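Local coordinates for protein acetylacetone-cleaving enzyme (Acinetobacter johnsonii, PDB 3BAL) that cleaves acetylacetone with molecular oxygen to methylglyoxal and acetate, as an iron-dependent homotetrameric dioxygenase, at residues G56-S61 with H104-F109; A49-P54 with S113-T118; H62-P67 with G121-I126. All blocks are in the same frame, centred on the assembly; numbering follows the deposited sequence.

Interaction 1: G56-S61 with H104-F109; sequences GSSFAS and HGKTFF. With ZN (zinc ion), chain E.
G56 N donates to F109 O over 2.7 Å, and F109 N donates to S57 O over 2.9 Å, backbone bonds that join the segments antiparallel at this end. S58 and F108 follow as an antiparallel non-hydrogen-bonded pair, and F59 N reaches T107 O at 3.2 Å. Beyond it 105-107 runs as a loop and water bridges the gap: one water accepts from T107 N and lies within donating reach of F59 O and H104 O, while a second donates to F59 O and G105 O. At the far end S61 OG, anti to its carbonyl carbon (chi1 -62°), donates to a lone pair of G105 O, at a modelled length that is doubtfully short; serine offers a hydroxyl within reach of the facing carbonyl.

Van der Waals contacts are made mostly by the rings. F59 comes at a slant to the edge of the F109 ring, F59 CE1 to F109 CE1 at 3.6 Å, and F24 adds an edge-to-face contact to F59. F108 has CG anti to its backbone N (chi1 -171°), which carries its ring alongside G56, where CE1 comes 3.2 Å from G56 O. Glycine suits that place because its positive phi of 88° would jam a CB against the preceding carbonyl. The aliphatic chain of K106, fully extended, passes the S58 hydroxyl with K106 CE 3.5 Å from S58 OG.

H104 makes the metal bond, ND1 lying 2.1 Å from the zinc ion. E98 holds its NE2, a second-shell bond fixing the imidazole's turn; H62 and H64 are the other protein ligands. A metal held by three histidines within the jelly roll is a variant of the cupin centre, which commonly adds a glutamate; zinc sits here, where the enzyme uses iron.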
ATOM      1  N   GLY A  56      -0.911   0.490  33.972  1.00 17.47           N
ATOM      2  CA  GLY A  56      -1.099  -0.930  34.190  1.00 16.60           C
ATOM      3  C   GLY A  56      -1.905  -1.663  33.129  1.00 16.80           C
ATOM      4  O   GLY A  56      -2.091  -2.883  33.237  1.00 16.43           O
ATOM      5  N   SER A  57      -2.381  -0.951  32.107  1.00 15.20           N
ATOM      6  CA  SER A  57      -3.183  -1.587  31.054  1.00 15.96           C
ATOM      7  C   SER A  57      -2.340  -2.255  29.967  1.00 14.80           C
ATOM      8  O   SER A  57      -1.141  -2.000  29.856  1.00 15.15           O
ATOM      9  CB  SER A  57      -4.154  -0.577  30.415  1.00 14.24           C
ATOM     10  OG  SER A  57      -3.485   0.437  29.691  1.00 15.42           O
ATOM     11  N   SER A  58      -2.979  -3.123  29.185  1.00 14.61           N
ATOM     12  CA  SER A  58      -2.303  -3.850  28.117  1.00 13.35           C
ATOM     13  C   SER A  58      -3.283  -4.402  27.092  1.00 13.74           C
ATOM     14  O   SER A  58      -4.501  -4.382  27.300  1.00 13.91           O
ATOM     15  CB  SER A  58      -1.492  -5.011  28.701  1.00 14.51           C
ATOM     16  OG  SER A  58      -2.333  -5.930  29.381  1.00 13.88           O
ATOM     17  N   PHE A  59      -2.738  -4.886  25.978  1.00 12.76           N
ATOM     18  CA  PHE A  59      -3.537  -5.475  24.909  1.00 14.14           C
ATOM     19  C   PHE A  59      -3.301  -6.981  24.879  1.00 13.27           C
ATOM     20  O   PHE A  59      -2.226  -7.446  25.252  1.00 13.68           O
ATOM     21  CB  PHE A  59      -3.154  -4.891  23.542  1.00 13.50           C
ATOM     22  CG  PHE A  59      -3.598  -3.464  23.332  1.00 15.71           C
ATOM     23  CD1 PHE A  59      -2.727  -2.396  23.573  1.00 16.10           C
ATOM     24  CD2 PHE A  59      -4.880  -3.190  22.855  1.00 15.23           C
ATOM     25  CE1 PHE A  59      -3.128  -1.079  23.333  1.00 16.88           C
ATOM     26  CE2 PHE A  59      -5.294  -1.879  22.612  1.00 14.84           C
ATOM     27  CZ  PHE A  59      -4.418  -0.820  22.849  1.00 17.52           C
ATOM     28  N   ALA A  60      -4.308  -7.735  24.441  1.00 14.04           N
ATOM     29  CA  ALA A  60      -4.199  -9.190  24.341  1.00 13.16           C
ATOM     30  C   ALA A  60      -3.169  -9.525  23.264  1.00 13.82           C
ATOM     31  O   ALA A  60      -2.882  -8.691  22.401  1.00 15.54           O
ATOM     32  CB  ALA A  60      -5.547  -9.789  23.983  1.00 13.23           C
ATOM     33  N   SER A  61      -2.622 -10.739  23.320  1.00 13.22           N
ATOM     34  CA  SER A  61      -1.606 -11.197  22.373  1.00 14.17           C
ATOM     35  C   SER A  61      -2.051 -11.176  20.915  1.00 14.90           C
ATOM     36  O   SER A  61      -3.124 -11.673  20.574  1.00 16.67           O
ATOM     37  CB  SER A  61      -1.152 -12.616  22.728  1.00 14.83           C
ATOM     38  OG  SER A  61      -0.550 -12.646  24.009  1.00 17.24           O
ATOM     39  N   HIS A 104       3.266  -9.276  19.326  1.00 14.63           N
ATOM     40  CA  HIS A 104       3.084  -8.484  20.539  1.00 14.01           C
ATOM     41  C   HIS A 104       2.287  -9.248  21.595  1.00 14.41           C
ATOM     42  O   HIS A 104       1.055  -9.160  21.655  1.00 12.74           O
ATOM     43  CB  HIS A 104       2.385  -7.170  20.191  1.00 14.68           C
ATOM     44  CG  HIS A 104       3.185  -6.287  19.282  1.00 15.61           C
ATOM     45  ND1 HIS A 104       2.622  -5.250  18.570  1.00 14.54           N
ATOM     46  CD2 HIS A 104       4.508  -6.272  18.987  1.00 15.65           C
ATOM     47  CE1 HIS A 104       3.564  -4.634  17.877  1.00 16.21           C
ATOM     48  NE2 HIS A 104       4.716  -5.233  18.112  1.00 14.49           N
ATOM     49  N   GLY A 105       3.017  -9.988  22.431  1.00 14.24           N
ATOM     50  CA  GLY A 105       2.410 -10.793  23.479  1.00 13.97           C
ATOM     51  C   GLY A 105       1.565 -10.025  24.472  1.00 14.75           C
ATOM     52  O   GLY A 105       0.439 -10.428  24.775  1.00 15.16           O
ATOM     53  N   LYS A 106       2.103  -8.925  24.986  1.00 13.91           N
ATOM     54  CA  LYS A 106       1.375  -8.109  25.951  1.00 15.60           C
ATOM     55  C   LYS A 106       1.885  -6.654  25.972  1.00 15.89           C
ATOM     56  O   LYS A 106       2.559  -6.243  26.916  1.00 16.41           O
ATOM     57  CB  LYS A 106       1.499  -8.747  27.348  1.00 15.28           C
ATOM     58  CG  LYS A 106       0.581  -8.156  28.415  1.00 18.87           C
ATOM     59  CD  LYS A 106       0.722  -8.904  29.731  1.00 21.10           C
ATOM     60  CE  LYS A 106      -0.196  -8.326  30.792  1.00 26.53           C
ATOM     61  NZ  LYS A 106      -0.021  -8.959  32.130  1.00 28.59           N
ATOM     62  N   THR A 107       1.581  -5.885  24.927  1.00 15.35           N
ATOM     63  CA  THR A 107       2.002  -4.486  24.887  1.00 14.99           C
ATOM     64  C   THR A 107       1.476  -3.873  26.191  1.00 16.15           C
ATOM     65  O   THR A 107       0.271  -3.912  26.457  1.00 15.78           O
ATOM     66  CB  THR A 107       1.418  -3.760  23.650  1.00 13.63           C
ATOM     67  OG1 THR A 107       1.966  -4.339  22.461  1.00 12.41           O
ATOM     68  CG2 THR A 107       1.758  -2.276  23.681  1.00 12.92           C
ATOM     69  N   PHE A 108       2.385  -3.302  26.985  1.00 16.44           N
ATOM     70  CA  PHE A 108       2.067  -2.762  28.315  1.00 16.25           C
ATOM     71  C   PHE A 108       2.312  -1.263  28.561  1.00 16.22           C
ATOM     72  O   PHE A 108       3.321  -0.702  28.122  1.00 17.14           O
ATOM     73  CB  PHE A 108       2.870  -3.582  29.338  1.00 16.99           C
ATOM     74  CG  PHE A 108       2.517  -3.314  30.773  1.00 19.35           C
ATOM     75  CD1 PHE A 108       1.315  -3.765  31.304  1.00 19.78           C
ATOM     76  CD2 PHE A 108       3.402  -2.631  31.601  1.00 20.61           C
ATOM     77  CE1 PHE A 108       0.998  -3.545  32.646  1.00 22.42           C
ATOM     78  CE2 PHE A 108       3.095  -2.402  32.944  1.00 21.99           C
ATOM     79  CZ  PHE A 108       1.891  -2.860  33.466  1.00 22.34           C
ATOM     80  N   PHE A 109       1.399  -0.629  29.298  1.00 14.65           N
ATOM     81  CA  PHE A 109       1.514   0.793  29.631  1.00 13.55           C
ATOM     82  C   PHE A 109       1.702   0.993  31.138  1.00 15.03           C
ATOM     83  O   PHE A 109       0.738   1.010  31.901  1.00 14.14           O
ATOM     84  CB  PHE A 109       0.276   1.538  29.150  1.00 13.37           C
ATOM     85  CG  PHE A 109       0.032   1.384  27.684  1.00 13.45           C
ATOM     86  CD1 PHE A 109      -0.682   0.293  27.196  1.00 13.44           C
ATOM     87  CD2 PHE A 109       0.581   2.285  26.779  1.00 13.18           C
ATOM     88  CE1 PHE A 109      -0.842   0.103  25.831  1.00 14.82           C
ATOM     89  CE2 PHE A 109       0.429   2.105  25.406  1.00 13.34           C
ATOM     90  CZ  PHE A 109      -0.283   1.012  24.931  1.00 14.20           C
TER
HETATM   91 ZN    ZN E 154       0.675  -4.606  18.208  1.00 18.23          ZN
HETATM   92  O   HOH W   1      -0.174  -7.119  23.012  1.00 11.31           O
HETATM   93  O   HOH W   2      -2.017 -10.177  26.814  1.00 17.07           O

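Interaction 2: A49-P54 with S113-T118; sequences AIFNCP and SQFYMT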
ATOM      1  N   ALA A  49      -6.405   4.740  14.229  1.00 13.40           N
ATOM      2  CA  ALA A  49      -7.080   4.959  15.508  1.00 12.52           C
ATOM      3  C   ALA A  49      -6.194   5.606  16.569  1.00 13.01           C
ATOM      4  O   ALA A  49      -4.972   5.656  16.422  1.00 11.80           O
ATOM      5  CB  ALA A  49      -7.628   3.625  16.027  1.00 11.68           C
ATOM      6  N   ILE A  50      -6.823   6.103  17.635  1.00 12.88           N
ATOM      7  CA  ILE A  50      -6.103   6.726  18.742  1.00 13.96           C
ATOM      8  C   ILE A  50      -6.537   6.069  20.068  1.00 14.02           C
ATOM      9  O   ILE A  50      -7.709   5.735  20.247  1.00 14.28           O
ATOM     10  CB  ILE A  50      -6.323   8.275  18.753  1.00 14.69           C
ATOM     11  CG1 ILE A  50      -5.484   8.917  19.859  1.00 15.50           C
ATOM     12  CG2 ILE A  50      -7.801   8.616  18.899  1.00 17.33           C
ATOM     13  CD1 ILE A  50      -5.289  10.417  19.669  1.00 15.56           C
ATOM     14  N   PHE A  51      -5.590   5.867  20.987  1.00 12.94           N
ATOM     15  CA  PHE A  51      -5.887   5.195  22.254  1.00 14.22           C
ATOM     16  C   PHE A  51      -5.449   5.916  23.533  1.00 14.77           C
ATOM     17  O   PHE A  51      -4.390   6.548  23.571  1.00 14.33           O
ATOM     18  CB  PHE A  51      -5.253   3.788  22.273  1.00 13.42           C
ATOM     19  CG  PHE A  51      -5.542   2.961  21.045  1.00 14.33           C
ATOM     20  CD1 PHE A  51      -4.905   3.241  19.834  1.00 13.02           C
ATOM     21  CD2 PHE A  51      -6.476   1.927  21.089  1.00 12.53           C
ATOM     22  CE1 PHE A  51      -5.194   2.508  18.680  1.00 12.90           C
ATOM     23  CE2 PHE A  51      -6.777   1.186  19.940  1.00 13.89           C
ATOM     24  CZ  PHE A  51      -6.133   1.479  18.729  1.00 14.81           C
ATOM     25  N   ASN A  52      -6.284   5.811  24.569  1.00 14.63           N
ATOM     26  CA  ASN A  52      -5.994   6.373  25.893  1.00 15.85           C
ATOM     27  C   ASN A  52      -5.858   5.143  26.797  1.00 15.54           C
ATOM     28  O   ASN A  52      -6.802   4.361  26.933  1.00 15.53           O
ATOM     29  CB  ASN A  52      -7.130   7.282  26.393  1.00 17.74           C
ATOM     30  CG  ASN A  52      -7.089   8.683  25.768  1.00 18.76           C
ATOM     31  OD1 ASN A  52      -6.023   9.183  25.394  1.00 19.59           O
ATOM     32  ND2 ASN A  52      -8.244   9.326  25.681  1.00 16.99           N
ATOM     33  N   CYS A  53      -4.686   4.972  27.402  1.00 15.50           N
ATOM     34  CA  CYS A  53      -4.404   3.803  28.235  1.00 16.07           C
ATOM     35  C   CYS A  53      -4.029   4.101  29.684  1.00 16.84           C
ATOM     36  O   CYS A  53      -3.048   4.792  29.952  1.00 17.08           O
ATOM     37  CB  CYS A  53      -3.262   2.998  27.604  1.00 15.87           C
ATOM     38  SG  CYS A  53      -3.396   2.817  25.817  1.00 16.44           S
ATOM     39  N   PRO A  54      -4.805   3.570  30.641  1.00 17.82           N
ATOM     40  CA  PRO A  54      -4.540   3.776  32.068  1.00 17.64           C
ATOM     41  C   PRO A  54      -3.234   3.102  32.477  1.00 17.76           C
ATOM     42  O   PRO A  54      -2.694   2.266  31.745  1.00 18.02           O
ATOM     43  CB  PRO A  54      -5.743   3.116  32.741  1.00 16.85           C
ATOM     44  CG  PRO A  54      -6.827   3.297  31.746  1.00 17.39           C
ATOM     45  CD  PRO A  54      -6.125   2.950  30.447  1.00 18.30           C
ATOM     46  N   SER A 113      -1.023   6.624  29.447  1.00 18.27           N
ATOM     47  CA  SER A 113      -0.510   7.004  28.134  1.00 15.55           C
ATOM     48  C   SER A 113      -1.556   7.280  27.048  1.00 15.76           C
ATOM     49  O   SER A 113      -2.758   7.083  27.240  1.00 14.56           O
ATOM     50  CB  SER A 113       0.423   5.889  27.636  1.00 13.84           C
ATOM     51  OG  SER A 113       1.282   5.433  28.666  1.00 11.03           O
ATOM     52  N   GLN A 114      -1.062   7.738  25.898  1.00 15.23           N
ATOM     53  CA  GLN A 114      -1.884   7.996  24.717  1.00 14.62           C
ATOM     54  C   GLN A 114      -1.011   7.786  23.474  1.00 14.64           C
ATOM     55  O   GLN A 114       0.153   8.192  23.449  1.00 12.65           O
ATOM     56  CB  GLN A 114      -2.450   9.432  24.704  1.00 16.40           C
ATOM     57  CG  GLN A 114      -3.212   9.771  23.394  1.00 18.36           C
ATOM     58  CD  GLN A 114      -3.802  11.184  23.346  1.00 20.38           C
ATOM     59  OE1 GLN A 114      -4.871  11.449  23.907  1.00 20.13           O
ATOM     60  NE2 GLN A 114      -3.108  12.095  22.665  1.00 17.93           N
ATOM     61  N   PHE A 115      -1.567   7.126  22.461  1.00 13.46           N
ATOM     62  CA  PHE A 115      -0.847   6.907  21.214  1.00 13.50           C
ATOM     63  C   PHE A 115      -1.796   6.814  20.014  1.00 13.11           C
ATOM     64  O   PHE A 115      -2.917   6.303  20.115  1.00 13.14           O
ATOM     65  CB  PHE A 115       0.059   5.657  21.308  1.00 12.96           C
ATOM     66  CG  PHE A 115      -0.674   4.341  21.198  1.00 14.80           C
ATOM     67  CD1 PHE A 115      -0.784   3.692  19.972  1.00 14.73           C
ATOM     68  CD2 PHE A 115      -1.223   3.735  22.322  1.00 15.32           C
ATOM     69  CE1 PHE A 115      -1.431   2.454  19.868  1.00 16.22           C
ATOM     70  CE2 PHE A 115      -1.871   2.501  22.231  1.00 16.34           C
ATOM     71  CZ  PHE A 115      -1.973   1.859  21.002  1.00 15.03           C
ATOM     72  N   TYR A 116      -1.321   7.349  18.892  1.00 13.03           N
ATOM     73  CA  TYR A 116      -2.019   7.383  17.609  1.00 11.88           C
ATOM     74  C   TYR A 116      -1.329   6.316  16.741  1.00 13.06           C
ATOM     75  O   TYR A 116      -0.107   6.199  16.772  1.00 11.60           O
ATOM     76  CB  TYR A 116      -1.832   8.778  16.993  1.00 11.13           C
ATOM     77  CG  TYR A 116      -2.196   8.911  15.525  1.00 12.14           C
ATOM     78  CD1 TYR A 116      -3.474   9.312  15.131  1.00 10.33           C
ATOM     79  CD2 TYR A 116      -1.246   8.670  14.524  1.00 12.53           C
ATOM     80  CE1 TYR A 116      -3.792   9.478  13.770  1.00 12.57           C
ATOM     81  CE2 TYR A 116      -1.558   8.830  13.167  1.00 12.32           C
ATOM     82  CZ  TYR A 116      -2.829   9.237  12.798  1.00 11.47           C
ATOM     83  OH  TYR A 116      -3.134   9.414  11.466  1.00 11.95           O
ATOM     84  N   MET A 117      -2.092   5.546  15.970  1.00 11.83           N
ATOM     85  CA  MET A 117      -1.478   4.512  15.147  1.00 13.09           C
ATOM     86  C   MET A 117      -2.259   4.182  13.873  1.00 14.12           C
ATOM     87  O   MET A 117      -3.497   4.197  13.854  1.00 14.53           O
ATOM     88  CB  MET A 117      -1.291   3.245  15.998  1.00 12.10           C
ATOM     89  CG  MET A 117      -0.557   2.083  15.330  1.00 12.33           C
ATOM     90  SD  MET A 117       0.072   0.889  16.573  1.00 15.64           S
ATOM     91  CE  MET A 117       1.150  -0.175  15.569  1.00 11.87           C
ATOM     92  N   THR A 118      -1.518   3.892  12.806  1.00 13.14           N
ATOM     93  CA  THR A 118      -2.098   3.511  11.521  1.00 13.59           C
ATOM     94  C   THR A 118      -1.722   2.043  11.302  1.00 14.05           C
ATOM     95  O   THR A 118      -0.612   1.630  11.656  1.00 13.60           O
ATOM     96  CB  THR A 118      -1.531   4.380  10.357  1.00 14.30           C
ATOM     97  OG1 THR A 118      -0.098   4.398  10.415  1.00 17.73           O
ATOM     98  CG2 THR A 118      -2.043   5.811  10.451  1.00 14.46           C
TER
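F51 and F115, directly paired across two antiparallel strands, bring their rings together by different first torsions. F115 has CG wedged between its backbone N and carbonyl carbon (chi1 77°), whereas F51 has CG anti to the carbonyl carbon (chi1 -49°). The rings end up near parallel, their planes 14° apart, but displaced, with little of one ring over the other: the centroids of the F51 and F115 rings are 4.8 Å apart. Contact is made by one margin of F51, whose CD1 sits over a face of F115, 3.4 Å from F115 CZ. C53 comes to the same ring at its edge, SG lying 3.9 Å from F115 CE2 in a sulfur-aromatic contact; cysteine is small and polarisable enough to fit beside the ring. S113, paired with C53, is the polar residue of this phenylalanine face. M117 also starts here, but its extended chain runs away from 49-54.

On the other face, I50 crosses Q114, with I50 CD1 4.0 Å from Q114 CD. N52 and Q114 run abreast, with their amide planes close to coplanar. Y116 turns its ring outward to stack on F71 of a neighbouring subunit, which also packs on I50.

Six backbone hydrogen bonds hold this register. S113 N donates to C53 O at 2.8 Å, F115 N to F51 O at 3.1 Å, and A49 and M117 form the last bonded pair. The chemistry is thus divided by face: phenylalanine rings and a sulfur suit the buried interior, where the one hydroxyl, that of S113, is satisfied by V111 O and K76 N. On the opposite face I50 and Y116 meet the next subunit, while the amides of N52 and Q114 lie near Y21.

Interaction 3: H62-P67 with G121-I126; sequences HIHAGP and GPLNFI. With ZN (zinc ion), chain E.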
ATOM      1  N   HIS A  62      -1.211 -10.621  20.046  1.00 14.01           N
ATOM      2  CA  HIS A  62      -1.551 -10.550  18.637  1.00 13.50           C
ATOM      3  C   HIS A  62      -0.335 -10.428  17.735  1.00 14.48           C
ATOM      4  O   HIS A  62       0.771 -10.110  18.179  1.00 15.02           O
ATOM      5  CB  HIS A  62      -2.458  -9.356  18.378  1.00 12.78           C
ATOM      6  CG  HIS A  62      -1.856  -8.045  18.783  1.00 13.10           C
ATOM      7  ND1 HIS A  62      -1.867  -7.588  20.084  1.00 11.71           N
ATOM      8  CD2 HIS A  62      -1.190  -7.109  18.061  1.00 13.25           C
ATOM      9  CE1 HIS A  62      -1.235  -6.427  20.147  1.00 12.99           C
ATOM     10  NE2 HIS A  62      -0.816  -6.114  18.934  1.00 12.01           N
ATOM     11  N   ILE A  63      -0.569 -10.670  16.453  1.00 15.25           N
ATOM     12  CA  ILE A  63       0.463 -10.584  15.433  1.00 14.39           C
ATOM     13  C   ILE A  63       0.008  -9.563  14.384  1.00 14.08           C
ATOM     14  O   ILE A  63      -1.161  -9.551  13.993  1.00 12.40           O
ATOM     15  CB  ILE A  63       0.662 -11.952  14.738  1.00 12.85           C
ATOM     16  CG1 ILE A  63       1.178 -12.979  15.747  1.00 11.85           C
ATOM     17  CG2 ILE A  63       1.621 -11.801  13.565  1.00 11.91           C
ATOM     18  CD1 ILE A  63       1.285 -14.386  15.206  1.00 10.47           C
ATOM     19  N   HIS A  64       0.927  -8.701  13.952  1.00 13.87           N
ATOM     20  CA  HIS A  64       0.632  -7.703  12.923  1.00 12.81           C
ATOM     21  C   HIS A  64       0.813  -8.346  11.552  1.00 13.81           C
ATOM     22  O   HIS A  64       1.913  -8.770  11.193  1.00 11.94           O
ATOM     23  CB  HIS A  64       1.575  -6.503  13.052  1.00 13.33           C
ATOM     24  CG  HIS A  64       1.239  -5.604  14.196  1.00 13.04           C
ATOM     25  ND1 HIS A  64       0.616  -4.384  14.028  1.00 14.07           N
ATOM     26  CD2 HIS A  64       1.367  -5.781  15.532  1.00 12.05           C
ATOM     27  CE1 HIS A  64       0.370  -3.851  15.213  1.00 12.70           C
ATOM     28  NE2 HIS A  64       0.816  -4.679  16.142  1.00 13.09           N
ATOM     29  N   ALA A  65      -0.274  -8.435  10.793  1.00 13.68           N
ATOM     30  CA  ALA A  65      -0.217  -9.036   9.466  1.00 13.12           C
ATOM     31  C   ALA A  65       0.534  -8.134   8.477  1.00 12.99           C
ATOM     32  O   ALA A  65       1.129  -8.617   7.510  1.00 12.28           O
ATOM     33  CB  ALA A  65      -1.631  -9.308   8.968  1.00 13.96           C
ATOM     34  N   GLY A  66       0.487  -6.825   8.727  1.00 11.28           N
ATOM     35  CA  GLY A  66       1.153  -5.861   7.869  1.00 11.15           C
ATOM     36  C   GLY A  66       1.821  -4.786   8.709  1.00 12.91           C
ATOM     37  O   GLY A  66       1.709  -4.814   9.935  1.00 12.50           O
ATOM     38  N   PRO A  67       2.516  -3.815   8.092  1.00 11.97           N
ATOM     39  CA  PRO A  67       3.189  -2.750   8.842  1.00 11.23           C
ATOM     40  C   PRO A  67       2.249  -1.810   9.595  1.00 11.32           C
ATOM     41  O   PRO A  67       1.151  -1.504   9.128  1.00 11.37           O
ATOM     42  CB  PRO A  67       3.979  -2.025   7.758  1.00 11.86           C
ATOM     43  CG  PRO A  67       3.061  -2.125   6.571  1.00  9.80           C
ATOM     44  CD  PRO A  67       2.647  -3.590   6.639  1.00 12.78           C
ATOM     45  N   GLY A 121      -3.640  -3.802   7.032  1.00 14.17           N
ATOM     46  CA  GLY A 121      -4.009  -5.187   7.243  1.00 13.20           C
ATOM     47  C   GLY A 121      -4.551  -5.413   8.645  1.00 13.12           C
ATOM     48  O   GLY A 121      -4.671  -4.473   9.433  1.00 12.72           O
ATOM     49  N   PRO A 122      -4.875  -6.667   8.991  1.00 12.70           N
ATOM     50  CA  PRO A 122      -5.416  -7.019  10.307  1.00 14.54           C
ATOM     51  C   PRO A 122      -4.418  -7.343  11.414  1.00 16.15           C
ATOM     52  O   PRO A 122      -3.220  -7.548  11.174  1.00 17.79           O
ATOM     53  CB  PRO A 122      -6.280  -8.235   9.995  1.00 15.07           C
ATOM     54  CG  PRO A 122      -5.413  -8.955   8.975  1.00 12.84           C
ATOM     55  CD  PRO A 122      -4.966  -7.815   8.063  1.00 12.57           C
ATOM     56  N   LEU A 123      -4.947  -7.384  12.634  1.00 15.61           N
ATOM     57  CA  LEU A 123      -4.178  -7.752  13.811  1.00 15.96           C
ATOM     58  C   LEU A 123      -4.770  -9.101  14.193  1.00 15.23           C
ATOM     59  O   LEU A 123      -5.958  -9.198  14.499  1.00 14.99           O
ATOM     60  CB  LEU A 123      -4.389  -6.760  14.954  1.00 16.57           C
ATOM     61  CG  LEU A 123      -3.987  -5.312  14.694  1.00 19.15           C
ATOM     62  CD1 LEU A 123      -3.950  -4.585  16.026  1.00 19.69           C
ATOM     63  CD2 LEU A 123      -2.626  -5.241  14.014  1.00 17.63           C
ATOM     64  N   ASN A 124      -3.950 -10.143  14.146  1.00 14.59           N
ATOM     65  CA  ASN A 124      -4.427 -11.472  14.478  1.00 14.25           C
ATOM     66  C   ASN A 124      -4.204 -11.817  15.942  1.00 14.35           C
ATOM     67  O   ASN A 124      -3.070 -12.017  16.381  1.00 14.07           O
ATOM     68  CB  ASN A 124      -3.750 -12.519  13.590  1.00 15.26           C
ATOM     69  CG  ASN A 124      -4.152 -12.392  12.129  1.00 16.21           C
ATOM     70  OD1 ASN A 124      -5.215 -11.861  11.806  1.00 14.86           O
ATOM     71  ND2 ASN A 124      -3.305 -12.897  11.239  1.00 15.40           N
ATOM     72  N   PHE A 125      -5.289 -11.872  16.705  1.00 13.71           N
ATOM     73  CA  PHE A 125      -5.174 -12.208  18.117  1.00 15.98           C
ATOM     74  C   PHE A 125      -5.100 -13.723  18.225  1.00 15.49           C
ATOM     75  O   PHE A 125      -5.872 -14.429  17.585  1.00 16.38           O
ATOM     76  CB  PHE A 125      -6.353 -11.625  18.897  1.00 17.43           C
ATOM     77  CG  PHE A 125      -6.310 -10.119  18.995  1.00 18.29           C
ATOM     78  CD1 PHE A 125      -6.792  -9.325  17.954  1.00 17.72           C
ATOM     79  CD2 PHE A 125      -5.732  -9.496  20.103  1.00 17.03           C
ATOM     80  CE1 PHE A 125      -6.697  -7.932  18.009  1.00 15.65           C
ATOM     81  CE2 PHE A 125      -5.630  -8.102  20.169  1.00 16.98           C
ATOM     82  CZ  PHE A 125      -6.115  -7.320  19.119  1.00 17.04           C
ATOM     83  N   ILE A 126      -4.153 -14.208  19.025  1.00 15.56           N
ATOM     84  CA  ILE A 126      -3.896 -15.644  19.176  1.00 15.53           C
ATOM     85  C   ILE A 126      -4.065 -16.217  20.583  1.00 16.78           C
ATOM     86  O   ILE A 126      -3.935 -15.493  21.572  1.00 17.64           O
ATOM     87  CB  ILE A 126      -2.450 -15.975  18.718  1.00 13.60           C
ATOM     88  CG1 ILE A 126      -1.446 -15.094  19.484  1.00 13.35           C
ATOM     89  CG2 ILE A 126      -2.318 -15.753  17.216  1.00 12.90           C
ATOM     90  CD1 ILE A 126       0.034 -15.336  19.127  1.00 15.16           C
TER
HETATM   91 ZN    ZN E 154       0.675  -4.606  18.208  1.00 18.23          ZN
HETATM   92  O   HOH W   3      -1.486  -5.315  10.335  1.00 10.20           O
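H62 meets F125 with its first side-chain carbon: CB stands over the face of the phenyl ring, 3.9 Å from the centroid of F125, in a CH-pi contact. The same CB also lies 3.4 Å from N124 O. With CG between the backbone N and carbonyl carbon (chi1 58°), the imidazole is turned beside F125, and H62 ND1 comes 3.8 Å from F125 CE2. ND1 is hydrogen-bonded to A60 O, which fixes the rotation of the ring. On its other branch H62 CD2 approaches L123 CD1 at 4.3 Å, and the tip, NE2, binds the zinc ion at 2.2 Å. H62 and H64 are two residues apart on one strand, a His-X-His pair of the cupin metal site, so both imidazoles leave the same face and converge on the metal with H104.

L123 lies alongside H64 and places CD2 over its imidazole, 3.7 Å from the centroid of the H64 ring; a branched leucine can supply a methyl there. Backbone bonds I63 N to N124 O and N124 N to I63 O pair the strands. A65 N continues to P122 O at 3.1 Å, while A65 packs on P122 of a neighbouring subunit, and P122 on its A65.

How the interactions relate
The six segments come in the order 49-54, 56-61, 62-67, then 104-109, 113-118 and 121-126. Interaction 1 therefore falls between the two halves of interaction 2, and interaction 3 interleaves with both. Interactions 1 and 3, with centres about 14 Å apart, share strand 57-64 and meet where H104 N probably bonds to H62 O; together they supply all three metal histidines. Interaction 2 belongs to the other sheet of the jelly roll, its centre about 13 Å from that of interaction 1 and 17 Å from that of interaction 3. F59 and F109 pack on F51, C53 and F115 between the sheets, while M117 reaches H64, joining the hydrophobic interior to the metal site.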